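Local structure of probable nitrite reductase [nad(p)h] small subunit NIRD (Mycobacterium tuberculosis, 4AIV) at residues V27-G32 with I111-V116; D6-T11 with V100-V105; H46-V51 with V96-Y101; G66-R71 with S89-P94; N50-S55 with V74-L79. The protein is the small subunit of an NADH-dependent nitrite reductase that reduces nitrite to ammonium, and is probably required for the activity of that enzyme. All coordinates share one frame; numbering follows the deposited sequence.

Interaction 1: V27-G32 with I111-V116; sequences VLLDDG and IQVARV
Asp-30 and Arg-115 form a two-pronged salt bridge at the outer end of this contact. Arg-115 presents its side edge: NE donates to Asp-30 OD1 over 2.7 Å, and NH2 to Asp-30 OD2 over 2.8 Å. Both bonds are nearly straight and both oxygens use their syn lone pairs. Carboxylate and guanidinium are almost coplanar, 17° apart. The chain of Arg-115, extended from CG to NE, carries the guanidinium out to the turn and leaves CB beside Leu-29.

Asp-31 adds a different kind of contact. Its carboxylate is stacked parallel to the guanidinium, with CB over one face near the rim and CG 3.4 Å from Arg-115 CD. Its OD2 lies well out of the guanidinium plane, so the long approach to Arg-115 NE is one of charge alone; its OD1 is hydrogen-bonded to Ser-33.

Apolar packing lies deeper. Leu-29 CD2 meets Val-113 CG1 at 3.8 Å, and Leu-29 CD1 touches Arg-115 CB at 3.9 Å, beside Tyr-101.

A type I turn from Leu-29 to Gly-32 thus offers two adjacent carboxylates to one arginine of strand 110-117, whose positive charge probably eases their repulsion, while the in-plane grip on Asp-30 fixes the guanidinium's rotation.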
# COMPACT_ATOMS: atom_id res chain seq x y z
N VAL A 27 -3.18 7.55 2.29
CA VAL A 27 -3.56 8.41 1.17
C VAL A 27 -5.06 8.25 0.91
O VAL A 27 -5.58 7.13 0.94
CB VAL A 27 -2.76 8.05 -0.11
CG1 VAL A 27 -3.19 8.92 -1.29
CG2 VAL A 27 -1.27 8.18 0.15
N LEU A 28 -5.74 9.36 0.65
CA LEU A 28 -7.17 9.34 0.36
C LEU A 28 -7.40 9.46 -1.14
O LEU A 28 -7.00 10.45 -1.76
CB LEU A 28 -7.85 10.50 1.10
CG LEU A 28 -9.36 10.70 0.97
CD1 LEU A 28 -10.10 9.58 1.67
CD2 LEU A 28 -9.80 12.08 1.54
N LEU A 29 -8.05 8.48 -1.75
CA LEU A 29 -8.30 8.53 -3.19
C LEU A 29 -9.56 9.34 -3.49
O LEU A 29 -10.32 9.70 -2.58
CB LEU A 29 -8.39 7.14 -3.80
CG LEU A 29 -7.21 6.19 -3.53
CD1 LEU A 29 -7.42 4.85 -4.27
CD2 LEU A 29 -5.87 6.85 -3.91
N ASP A 30 -9.78 9.62 -4.77
CA ASP A 30 -10.86 10.51 -5.20
C ASP A 30 -12.24 10.04 -4.73
O ASP A 30 -13.12 10.87 -4.47
CB ASP A 30 -10.83 10.62 -6.72
CG ASP A 30 -11.36 9.39 -7.40
OD1 ASP A 30 -10.73 8.31 -7.27
OD2 ASP A 30 -12.42 9.49 -8.04
N ASP A 31 -12.43 8.73 -4.61
CA ASP A 31 -13.74 8.19 -4.22
C ASP A 31 -13.84 7.92 -2.72
O ASP A 31 -14.83 7.37 -2.24
CB ASP A 31 -14.07 6.92 -5.00
CG ASP A 31 -13.27 5.72 -4.52
OD1 ASP A 31 -12.19 5.91 -3.93
OD2 ASP A 31 -13.72 4.58 -4.75
N GLY A 32 -12.81 8.30 -1.96
CA GLY A 32 -12.83 8.11 -0.53
C GLY A 32 -12.14 6.85 -0.04
O GLY A 32 -12.02 6.65 1.18
N ILE A 111 4.53 10.70 -7.04
CA ILE A 111 3.91 9.42 -6.74
C ILE A 111 2.39 9.52 -6.90
O ILE A 111 1.76 10.41 -6.32
CB ILE A 111 4.23 8.95 -5.30
CG1 ILE A 111 5.75 8.82 -5.12
CG2 ILE A 111 3.54 7.61 -5.02
CD1 ILE A 111 6.17 8.52 -3.70
N GLN A 112 1.82 8.64 -7.70
CA GLN A 112 0.38 8.57 -7.85
C GLN A 112 -0.15 7.19 -7.52
O GLN A 112 0.56 6.19 -7.66
CB GLN A 112 -0.03 8.91 -9.27
CG GLN A 112 0.39 10.28 -9.73
CD GLN A 112 -0.27 10.64 -11.03
OE1 GLN A 112 0.05 10.08 -12.08
NE2 GLN A 112 -1.23 11.57 -10.96
N VAL A 113 -1.42 7.15 -7.12
CA VAL A 113 -2.11 5.91 -6.83
C VAL A 113 -3.44 5.93 -7.56
O VAL A 113 -4.17 6.92 -7.52
CB VAL A 113 -2.37 5.75 -5.31
CG1 VAL A 113 -3.14 4.46 -5.05
CG2 VAL A 113 -1.07 5.79 -4.53
N ALA A 114 -3.76 4.82 -8.22
CA ALA A 114 -5.01 4.75 -8.97
C ALA A 114 -6.03 3.88 -8.28
O ALA A 114 -5.70 2.98 -7.51
CB ALA A 114 -4.76 4.22 -10.38
N ARG A 115 -7.30 4.16 -8.53
CA ARG A 115 -8.33 3.17 -8.30
C ARG A 115 -8.88 2.86 -9.67
O ARG A 115 -8.87 3.70 -10.57
CB ARG A 115 -9.43 3.70 -7.38
CG ARG A 115 -10.21 4.84 -7.98
CD ARG A 115 -11.59 4.98 -7.38
NE ARG A 115 -12.23 6.17 -7.90
CZ ARG A 115 -13.33 6.18 -8.65
NH1 ARG A 115 -13.94 5.04 -8.96
NH2 ARG A 115 -13.82 7.33 -9.08
N VAL A 116 -9.35 1.63 -9.84
CA VAL A 116 -9.86 1.21 -11.13
C VAL A 116 -11.37 1.40 -11.16
O VAL A 116 -12.08 0.93 -10.26
CB VAL A 116 -9.50 -0.27 -11.42
CG1 VAL A 116 -10.17 -0.74 -12.70
CG2 VAL A 116 -7.99 -0.43 -11.51

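Interaction 2: D6-T11 with V100-V105; sequences DIQVWT and VYPARV
Trp-10 carries the contact with its indole face, on which the guanidinium of Arg-104 lies flat. The two planes are 5° apart and their centres 3.7 Å. Arg-104 CZ stands over the five-membered ring, 3.7 Å from its centroid, a cation-pi arrangement. The aliphatic part of the same side chain continues over the benzo ring, with CD 3.8 Å from the centroid of the six-membered ring as a CH-pi contact and CG 3.6 Å from Trp-10 CZ3. An extended chain from CG to NE (chi2 178°, chi3 -178°) lets Arg-104 span both rings. Its NH2 is held by a hydrogen bond to Gln-112 OE1, which helps to hold the group over the indole.

Pro-102 meets the far end of the benzo ring, its CB 4.0 Å from Trp-10 CH2. The pyrrolidine also receives Gln-8, whose NE2 lies 3.6 Å from Pro-102 CG, a van der Waals contact.

Strand 110-117 runs between the two segments, so no backbone bond joins them; Trp-10 also rests on Gln-112 and Ala-114 of that strand. The arrangement is a cation-pi stack bridging across an intervening strand, on the surface of the antiparallel sheet of this Rieske-like domain.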
# COMPACT_ATOMS: atom_id res chain seq x y z
N ASP A 6 -11.98 -0.94 -18.19
CA ASP A 6 -11.33 -0.35 -17.02
C ASP A 6 -10.81 1.05 -17.33
O ASP A 6 -10.29 1.30 -18.42
CB ASP A 6 -10.13 -1.20 -16.56
CG ASP A 6 -10.53 -2.43 -15.77
OD1 ASP A 6 -11.70 -2.52 -15.33
OD2 ASP A 6 -9.66 -3.32 -15.57
N ILE A 7 -10.93 1.97 -16.37
CA ILE A 7 -10.16 3.21 -16.42
C ILE A 7 -9.42 3.43 -15.10
O ILE A 7 -9.94 3.13 -14.03
CB ILE A 7 -11.03 4.44 -16.75
CG1 ILE A 7 -12.18 4.54 -15.75
CG2 ILE A 7 -11.56 4.36 -18.18
CD1 ILE A 7 -12.47 5.94 -15.35
N GLN A 8 -8.21 3.95 -15.18
CA GLN A 8 -7.48 4.25 -13.95
C GLN A 8 -7.70 5.70 -13.55
O GLN A 8 -7.43 6.62 -14.32
CB GLN A 8 -6.00 3.92 -14.10
CG GLN A 8 -5.76 2.43 -14.27
CD GLN A 8 -4.31 2.10 -14.53
OE1 GLN A 8 -3.65 2.75 -15.34
NE2 GLN A 8 -3.80 1.08 -13.84
N VAL A 9 -8.21 5.90 -12.34
CA VAL A 9 -8.41 7.25 -11.83
C VAL A 9 -7.31 7.56 -10.83
O VAL A 9 -7.29 7.02 -9.72
CB VAL A 9 -9.78 7.41 -11.18
CG1 VAL A 9 -9.93 8.85 -10.65
CG2 VAL A 9 -10.87 7.07 -12.18
N TRP A 10 -6.38 8.43 -11.25
CA TRP A 10 -5.16 8.68 -10.48
C TRP A 10 -5.34 9.78 -9.45
O TRP A 10 -5.90 10.84 -9.73
CB TRP A 10 -3.98 9.02 -11.41
CG TRP A 10 -3.60 7.86 -12.31
CD1 TRP A 10 -3.99 7.66 -13.60
CD2 TRP A 10 -2.76 6.76 -11.95
NE1 TRP A 10 -3.43 6.49 -14.08
CE2 TRP A 10 -2.68 5.91 -13.09
CE3 TRP A 10 -2.06 6.38 -10.80
CZ2 TRP A 10 -1.93 4.73 -13.09
CZ3 TRP A 10 -1.32 5.21 -10.80
CH2 TRP A 10 -1.25 4.40 -11.95
N THR A 11 -4.86 9.49 -8.24
CA THR A 11 -4.72 10.49 -7.19
C THR A 11 -3.23 10.72 -6.97
O THR A 11 -2.47 9.78 -6.76
CB THR A 11 -5.37 10.01 -5.88
OG1 THR A 11 -6.78 9.87 -6.06
CG2 THR A 11 -5.11 11.00 -4.74
N VAL A 100 -5.24 -4.10 -3.49
CA VAL A 100 -4.00 -3.51 -3.97
C VAL A 100 -4.38 -2.49 -5.03
O VAL A 100 -5.34 -2.70 -5.78
CB VAL A 100 -3.01 -4.58 -4.52
CG1 VAL A 100 -3.66 -5.42 -5.63
CG2 VAL A 100 -1.71 -3.94 -5.00
N TYR A 101 -3.67 -1.37 -5.07
CA TYR A 101 -4.00 -0.29 -5.99
C TYR A 101 -2.78 -0.02 -6.86
O TYR A 101 -1.66 -0.01 -6.36
CB TYR A 101 -4.38 0.99 -5.22
CG TYR A 101 -5.61 0.83 -4.35
CD1 TYR A 101 -5.52 0.25 -3.08
CD2 TYR A 101 -6.86 1.24 -4.80
CE1 TYR A 101 -6.65 0.10 -2.28
CE2 TYR A 101 -8.00 1.09 -4.00
CZ TYR A 101 -7.88 0.52 -2.75
OH TYR A 101 -9.01 0.37 -1.97
N PRO A 102 -3.00 0.20 -8.16
CA PRO A 102 -1.87 0.59 -9.01
C PRO A 102 -1.19 1.84 -8.44
O PRO A 102 -1.85 2.78 -7.99
CB PRO A 102 -2.51 0.91 -10.36
CG PRO A 102 -3.81 0.11 -10.35
CD PRO A 102 -4.28 0.13 -8.91
N ALA A 103 0.14 1.82 -8.44
CA ALA A 103 0.91 2.93 -7.91
C ALA A 103 2.11 3.16 -8.83
O ALA A 103 2.78 2.21 -9.25
CB ALA A 103 1.36 2.64 -6.49
N ARG A 104 2.37 4.42 -9.15
CA ARG A 104 3.45 4.73 -10.07
C ARG A 104 4.22 5.96 -9.63
O ARG A 104 3.75 6.76 -8.80
CB ARG A 104 2.89 4.93 -11.49
CG ARG A 104 2.02 6.17 -11.64
CD ARG A 104 1.56 6.33 -13.08
NE ARG A 104 0.76 7.54 -13.28
CZ ARG A 104 0.07 7.80 -14.39
NH1 ARG A 104 0.08 6.92 -15.39
NH2 ARG A 104 -0.65 8.92 -14.49
N VAL A 105 5.43 6.10 -10.17
CA VAL A 105 6.19 7.33 -10.04
C VAL A 105 6.36 7.90 -11.45
O VAL A 105 6.95 7.25 -12.32
CB VAL A 105 7.57 7.09 -9.37
CG1 VAL A 105 8.24 8.41 -9.03
CG2 VAL A 105 7.40 6.24 -8.11

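Interaction 3: H46-V51 with V96-Y101; sequences HAVGNV and VSVPVY
Val-48 and Val-100 face each other as an antiparallel, non-hydrogen-bonded pair in the main sheet of the Rieske-like fold, their CA atoms 4.3 Å apart. Two backbone bonds flank the pair: Tyr-101 N donates to Ala-47 O over 2.8 Å, and Gly-49 N to Pro-99 O over 2.8 Å. Pro-99 O also receives a CA-H contact from Val-48, at 3.2 Å from Val-48 CA.

Side chains divide between the faces. On one, Val-48 CB packs against Val-98 CG2 at 3.8 Å. On the other, Ala-47 CB meets Tyr-101 CB at 4.0 Å, and the tyrosine ring turns its edge to the backbone of strand 45-49, with Ala-47 O and Gly-49 N close to the ring plane. In Tyr-101, chi1 (-62°) puts CG beside the backbone N, and chi2 (82°) turns the ring edge-on. Gly-49 lets the chain pass close to Pro-99, whose CG is 3.8 Å from Gly-49 CA.

Farther out, Val-35 and Val-113 from other strands of the sheet cover both Ala-47 and Tyr-101, while Val-98 leans on Pro-53. At the other end, a water accepts from Ala-47 N at 3.0 Å and donates to Tyr-101 O.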
# COMPACT_ATOMS: atom_id res chain seq x y z
N HIS A 46 4.24 1.05 -3.47
CA HIS A 46 3.15 0.09 -3.43
C HIS A 46 2.00 0.64 -2.60
O HIS A 46 2.22 1.24 -1.54
CB HIS A 46 3.63 -1.25 -2.85
CG HIS A 46 4.70 -1.90 -3.67
ND1 HIS A 46 4.43 -2.76 -4.71
CD2 HIS A 46 6.05 -1.77 -3.64
CE1 HIS A 46 5.55 -3.15 -5.28
NE2 HIS A 46 6.56 -2.56 -4.64
N ALA A 47 0.78 0.45 -3.09
CA ALA A 47 -0.40 0.94 -2.38
C ALA A 47 -1.37 -0.19 -2.10
O ALA A 47 -1.82 -0.89 -3.03
CB ALA A 47 -1.09 2.04 -3.19
N VAL A 48 -1.69 -0.39 -0.82
CA VAL A 48 -2.65 -1.40 -0.42
C VAL A 48 -3.73 -0.78 0.48
O VAL A 48 -3.59 0.37 0.93
CB VAL A 48 -1.98 -2.62 0.31
CG1 VAL A 48 -1.00 -3.34 -0.63
CG2 VAL A 48 -1.28 -2.17 1.59
N GLY A 49 -4.81 -1.51 0.71
CA GLY A 49 -5.86 -1.03 1.61
C GLY A 49 -5.30 -0.59 2.95
O GLY A 49 -4.44 -1.26 3.52
N ASN A 50 -5.77 0.54 3.46
CA ASN A 50 -5.30 1.06 4.74
C ASN A 50 -5.99 0.40 5.94
O ASN A 50 -5.56 0.55 7.10
CB ASN A 50 -5.47 2.58 4.80
CG ASN A 50 -4.61 3.22 5.87
OD1 ASN A 50 -3.46 2.80 6.09
ND2 ASN A 50 -5.15 4.23 6.53
N VAL A 51 -7.07 -0.32 5.68
CA VAL A 51 -7.84 -0.93 6.75
C VAL A 51 -7.44 -2.39 6.99
O VAL A 51 -7.50 -3.22 6.09
CB VAL A 51 -9.36 -0.84 6.48
CG1 VAL A 51 -10.14 -1.48 7.63
CG2 VAL A 51 -9.78 0.61 6.27
N VAL A 96 -7.70 -14.37 3.44
CA VAL A 96 -7.86 -12.96 3.76
C VAL A 96 -6.92 -12.14 2.87
O VAL A 96 -5.88 -12.63 2.45
CB VAL A 96 -7.57 -12.69 5.26
CG1 VAL A 96 -7.69 -11.21 5.61
CG2 VAL A 96 -8.52 -13.53 6.13
N SER A 97 -7.31 -10.90 2.56
CA SER A 97 -6.45 -9.99 1.81
C SER A 97 -6.87 -8.54 2.02
O SER A 97 -7.95 -8.26 2.56
CB SER A 97 -6.46 -10.35 0.32
OG SER A 97 -7.74 -10.16 -0.25
N VAL A 98 -5.99 -7.62 1.64
CA VAL A 98 -6.38 -6.22 1.46
C VAL A 98 -6.34 -5.93 -0.03
O VAL A 98 -5.63 -6.63 -0.78
CB VAL A 98 -5.43 -5.24 2.18
CG1 VAL A 98 -5.64 -5.32 3.68
CG2 VAL A 98 -3.96 -5.52 1.80
N PRO A 99 -7.08 -4.91 -0.48
CA PRO A 99 -7.00 -4.52 -1.89
C PRO A 99 -5.63 -3.96 -2.23
O PRO A 99 -4.94 -3.42 -1.35
CB PRO A 99 -8.06 -3.40 -2.02
CG PRO A 99 -8.24 -2.89 -0.62
CD PRO A 99 -8.09 -4.12 0.25
N VAL A 100 -5.24 -4.10 -3.49
CA VAL A 100 -4.00 -3.51 -3.97
C VAL A 100 -4.38 -2.49 -5.03
O VAL A 100 -5.34 -2.70 -5.78
CB VAL A 100 -3.01 -4.58 -4.52
CG1 VAL A 100 -3.66 -5.42 -5.63
CG2 VAL A 100 -1.71 -3.94 -5.00
N TYR A 101 -3.67 -1.37 -5.07
CA TYR A 101 -4.00 -0.29 -5.99
C TYR A 101 -2.78 -0.02 -6.86
O TYR A 101 -1.66 -0.01 -6.36
CB TYR A 101 -4.38 0.99 -5.22
CG TYR A 101 -5.61 0.83 -4.35
CD1 TYR A 101 -5.52 0.25 -3.08
CD2 TYR A 101 -6.86 1.24 -4.80
CE1 TYR A 101 -6.65 0.10 -2.28
CE2 TYR A 101 -8.00 1.09 -4.00
CZ TYR A 101 -7.88 0.52 -2.75
OH TYR A 101 -9.01 0.37 -1.97
O HOH W 1 0.65 -0.92 -5.80

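Interaction 4: G66-R71 with S89-P94; sequences GDRGGR and SCLDDP
Arg-68 and Leu-91 are the residues of nearest backbone approach, their CA atoms still 8.3 Å apart, so side chains alone make the contact. Segment 66-71 ends strand 64-68 in a type I' turn closed by paired backbone bonds between Arg-68 and Arg-71, with Gly-69 and Gly-70 at its corner, both at positive phi. Segment 89-94 has no regular structure; a weak bond from Asp-93 N to Cys-90 O marks its bend.

The two arginines at the ends of the turn reach out on separate courses, with Leu-91 between them. Arg-68 is bent at chi2 and chi3 (79° and 55°) and meets Asp-92 end-on: NH1 and NH2 both donate to OD1, over 2.9 Å and 3.0 Å. OD1 lies in the guanidinium plane in front of both terminal nitrogens; NH1 meets it nearly in line with its C-O bond, NH2 on its syn lone pair. Leu-91 CD1 packs on Arg-68 CB at 3.8 Å, while its CD2 lies over the guanidinium face of the extended Arg-71, 3.5 Å from NH1. A water accepts from that NH1 and donates to Ser-89 OG at 2.8 Å.

Asp-86 and Asp-87 form salt bridges with Arg-71 NH2, and Asp-87 also bonds Ser-89 OG. Asp-92 OD2 accepts from Ala-82 N, so the loop before strand 100-105 is tied to the small three-stranded sheet at the 64-68/71-75 turn and at strand 82-84.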
# COMPACT_ATOMS: atom_id res chain seq x y z
N GLY A 66 8.60 -5.50 5.60
CA GLY A 66 9.61 -6.53 5.68
C GLY A 66 9.61 -7.47 4.50
O GLY A 66 9.01 -7.19 3.45
N ASP A 67 10.29 -8.60 4.66
CA ASP A 67 10.34 -9.64 3.64
C ASP A 67 9.92 -10.99 4.19
O ASP A 67 10.17 -11.32 5.36
CB ASP A 67 11.74 -9.74 3.05
CG ASP A 67 12.06 -8.61 2.11
OD1 ASP A 67 11.22 -8.30 1.23
OD2 ASP A 67 13.15 -8.01 2.25
N ARG A 68 9.27 -11.77 3.34
CA ARG A 68 8.89 -13.14 3.68
C ARG A 68 9.33 -13.98 2.50
O ARG A 68 8.72 -13.94 1.44
CB ARG A 68 7.37 -13.23 3.89
CG ARG A 68 6.81 -14.66 3.96
CD ARG A 68 7.05 -15.31 5.32
NE ARG A 68 6.52 -14.51 6.43
CZ ARG A 68 5.26 -14.55 6.85
NH1 ARG A 68 4.37 -15.34 6.26
NH2 ARG A 68 4.89 -13.78 7.87
N GLY A 69 10.42 -14.73 2.69
CA GLY A 69 10.98 -15.52 1.62
C GLY A 69 11.28 -14.67 0.40
O GLY A 69 11.01 -15.07 -0.74
N GLY A 70 11.81 -13.47 0.64
CA GLY A 70 12.16 -12.55 -0.43
C GLY A 70 11.00 -11.69 -0.90
O GLY A 70 11.18 -10.78 -1.72
N ARG A 71 9.81 -11.96 -0.38
CA ARG A 71 8.61 -11.27 -0.84
C ARG A 71 8.27 -10.07 0.04
O ARG A 71 8.13 -10.21 1.26
CB ARG A 71 7.44 -12.24 -0.87
CG ARG A 71 6.24 -11.72 -1.60
CD ARG A 71 5.35 -12.86 -2.00
NE ARG A 71 4.14 -12.38 -2.64
CZ ARG A 71 3.05 -13.12 -2.79
NH1 ARG A 71 3.03 -14.37 -2.34
NH2 ARG A 71 1.98 -12.61 -3.39
N SER A 89 -2.38 -10.02 -0.72
CA SER A 89 -2.74 -11.26 -0.04
C SER A 89 -2.13 -11.36 1.36
O SER A 89 -0.96 -11.00 1.57
CB SER A 89 -2.36 -12.50 -0.87
OG SER A 89 -0.96 -12.56 -1.09
N CYS A 90 -2.92 -11.85 2.31
CA CYS A 90 -2.38 -12.13 3.63
C CYS A 90 -1.53 -13.39 3.53
O CYS A 90 -2.03 -14.48 3.21
CB CYS A 90 -3.49 -12.34 4.65
SG CYS A 90 -2.88 -12.61 6.35
N LEU A 91 -0.24 -13.25 3.79
CA LEU A 91 0.68 -14.37 3.66
C LEU A 91 0.51 -15.38 4.80
O LEU A 91 0.96 -16.51 4.71
CB LEU A 91 2.13 -13.86 3.59
CG LEU A 91 2.47 -12.97 2.38
CD1 LEU A 91 3.90 -12.43 2.49
CD2 LEU A 91 2.28 -13.73 1.07
N ASP A 92 -0.18 -14.97 5.88
CA ASP A 92 -0.39 -15.86 7.04
C ASP A 92 -1.74 -16.58 7.01
O ASP A 92 -1.94 -17.56 7.72
CB ASP A 92 -0.27 -15.08 8.35
CG ASP A 92 1.11 -14.45 8.55
OD1 ASP A 92 2.12 -14.99 8.03
OD2 ASP A 92 1.18 -13.42 9.25
N ASP A 93 -2.67 -16.07 6.19
CA ASP A 93 -4.01 -16.65 6.06
C ASP A 93 -4.51 -16.38 4.66
O ASP A 93 -5.02 -15.29 4.38
CB ASP A 93 -4.97 -16.05 7.10
CG ASP A 93 -6.32 -16.77 7.14
OD1 ASP A 93 -6.67 -17.49 6.18
OD2 ASP A 93 -7.05 -16.59 8.14
N PRO A 94 -4.38 -17.37 3.77
CA PRO A 94 -4.70 -17.28 2.34
C PRO A 94 -6.13 -16.81 2.05
O PRO A 94 -6.39 -16.30 0.96
CB PRO A 94 -4.50 -18.71 1.84
CG PRO A 94 -3.50 -19.30 2.78
CD PRO A 94 -3.83 -18.70 4.12
O HOH W 2 0.00 -14.86 -2.26

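Interaction 5: N50-S55 with V74-L79; sequences NVDPFS and VQSPIL
Asp-52 and Ser-76 face each other without a direct hydrogen bond; a single water joins them instead. The water donates to Asp-52 OD2 at 2.6 Å and accepts from Ser-76 OG at 2.6 Å. The serine atom nearest the carboxylate is CB, 3.3 Å from Asp-52 OD2; OG, set between the backbone N and the carbonyl carbon (chi1 56°), also accepts from Gln-81 N.

The second oxygen of Asp-52 serves its own loop. OD1 accepts from Phe-54 N, nearly in line with its C-O bond, and from Ser-55 N at 3.0 Å, which approaches from above the carboxylate plane. These bonds form an Asx turn within an Asx motif and hold the carboxylate in place.

Leu-79 reaches across with one methyl. Its CD1 lies 3.6 Å from Asp-52 OD2 and 3.7 Å from Phe-54 CB, with Ser-55 CB at the margin.

Asp-52 with Phe-54, and Ser-76 with Leu-79, match in spacing the Cys-X-His and Cys-X-X-His motifs that bind the [2Fe-2S] cluster in true Rieske proteins. The two loops probably correspond to the cluster-binding loops, but none of the four residues is cysteine or histidine, consistent with a Rieske-like domain lacking the usual ligand set here.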
# COMPACT_ATOMS: atom_id res chain seq x y z
N ASN A 50 -5.77 0.54 3.46
CA ASN A 50 -5.30 1.06 4.74
C ASN A 50 -5.99 0.40 5.94
O ASN A 50 -5.56 0.55 7.10
CB ASN A 50 -5.47 2.58 4.80
CG ASN A 50 -4.61 3.22 5.87
OD1 ASN A 50 -3.46 2.80 6.09
ND2 ASN A 50 -5.15 4.23 6.53
N VAL A 51 -7.07 -0.32 5.68
CA VAL A 51 -7.84 -0.93 6.75
C VAL A 51 -7.44 -2.39 6.99
O VAL A 51 -7.50 -3.22 6.09
CB VAL A 51 -9.36 -0.84 6.48
CG1 VAL A 51 -10.14 -1.48 7.63
CG2 VAL A 51 -9.78 0.61 6.27
N ASP A 52 -7.01 -2.68 8.22
CA ASP A 52 -6.72 -4.05 8.64
C ASP A 52 -7.98 -4.87 8.46
O ASP A 52 -9.02 -4.54 9.04
CB ASP A 52 -6.25 -4.08 10.11
CG ASP A 52 -5.91 -5.49 10.60
OD1 ASP A 52 -6.73 -6.43 10.43
OD2 ASP A 52 -4.81 -5.67 11.17
N PRO A 53 -7.91 -5.93 7.66
CA PRO A 53 -9.11 -6.70 7.32
C PRO A 53 -9.58 -7.62 8.45
O PRO A 53 -10.63 -8.24 8.32
CB PRO A 53 -8.67 -7.54 6.12
CG PRO A 53 -7.23 -7.75 6.34
CD PRO A 53 -6.72 -6.47 6.98
N PHE A 54 -8.81 -7.71 9.53
CA PHE A 54 -9.24 -8.49 10.68
C PHE A 54 -9.94 -7.59 11.70
O PHE A 54 -11.03 -7.90 12.18
CB PHE A 54 -8.06 -9.24 11.32
CG PHE A 54 -7.48 -10.34 10.45
CD1 PHE A 54 -7.99 -11.63 10.49
CD2 PHE A 54 -6.41 -10.08 9.58
CE1 PHE A 54 -7.46 -12.64 9.69
CE2 PHE A 54 -5.87 -11.09 8.78
CZ PHE A 54 -6.40 -12.37 8.83
N SER A 55 -9.32 -6.45 12.02
CA SER A 55 -9.82 -5.56 13.07
C SER A 55 -10.67 -4.40 12.56
O SER A 55 -11.45 -3.81 13.31
CB SER A 55 -8.64 -4.99 13.87
OG SER A 55 -7.92 -4.04 13.09
N VAL A 74 3.99 -6.01 4.39
CA VAL A 74 3.81 -5.16 5.55
C VAL A 74 3.11 -5.97 6.64
O VAL A 74 2.17 -6.73 6.37
CB VAL A 74 2.99 -3.88 5.19
CG1 VAL A 74 1.63 -4.24 4.61
CG2 VAL A 74 2.84 -2.97 6.41
N GLN A 75 3.58 -5.83 7.88
CA GLN A 75 2.90 -6.46 9.00
C GLN A 75 1.97 -5.47 9.67
O GLN A 75 2.37 -4.35 9.98
CB GLN A 75 3.91 -7.02 10.00
CG GLN A 75 4.53 -8.30 9.52
CD GLN A 75 5.52 -8.86 10.51
OE1 GLN A 75 6.42 -8.16 10.96
NE2 GLN A 75 5.35 -10.14 10.85
N SER A 76 0.73 -5.89 9.88
CA SER A 76 -0.24 -5.04 10.56
C SER A 76 0.25 -4.73 11.98
O SER A 76 0.82 -5.59 12.65
CB SER A 76 -1.60 -5.72 10.60
OG SER A 76 -1.50 -7.00 11.22
N PRO A 77 0.05 -3.48 12.44
CA PRO A 77 0.60 -2.93 13.70
C PRO A 77 0.35 -3.73 14.99
O PRO A 77 1.29 -3.91 15.77
CB PRO A 77 -0.08 -1.56 13.79
CG PRO A 77 -0.25 -1.16 12.38
CD PRO A 77 -0.61 -2.44 11.65
N ILE A 78 -0.88 -4.18 15.24
CA ILE A 78 -1.17 -4.87 16.51
C ILE A 78 -1.09 -6.38 16.32
O ILE A 78 -0.31 -7.08 16.98
CB ILE A 78 -2.59 -4.54 17.03
CG1 ILE A 78 -2.76 -3.03 17.26
CG2 ILE A 78 -2.93 -5.34 18.31
CD1 ILE A 78 -2.02 -2.51 18.46
N LEU A 79 -1.89 -6.84 15.36
CA LEU A 79 -2.08 -8.26 15.09
C LEU A 79 -0.85 -8.93 14.47
O LEU A 79 -0.75 -10.15 14.49
CB LEU A 79 -3.31 -8.42 14.20
CG LEU A 79 -4.58 -7.83 14.82
CD1 LEU A 79 -5.77 -7.86 13.86
CD2 LEU A 79 -4.94 -8.56 16.11
O HOH W 3 -3.81 -8.00 10.61

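How the interactions relate
From the N terminus, strand 7-15 reaches forward to 100-105 in interaction 2. The turn after strand 25-28 then meets 111-116 in interaction 1, so the two closures cross, bringing both chain ends and the 100-105/110-117 hairpin onto one sheet. Interaction 3 lies within the span of interaction 1, joins strand 45-49 to that sheet, and ends on the same strand as interaction 2, sharing Val-100 and Tyr-101. Interaction 5 starts from the same Asn-50 and Val-51 and closes the short path to 74-79. Interaction 4, from 66-71 to 89-94, crosses it within the span of interaction 3. Val-96 touches Pro-53 and Phe-54 and bonds Cys-90, joining interactions 3, 4 and 5 beside the small sheet 64-68/71-75/82-84.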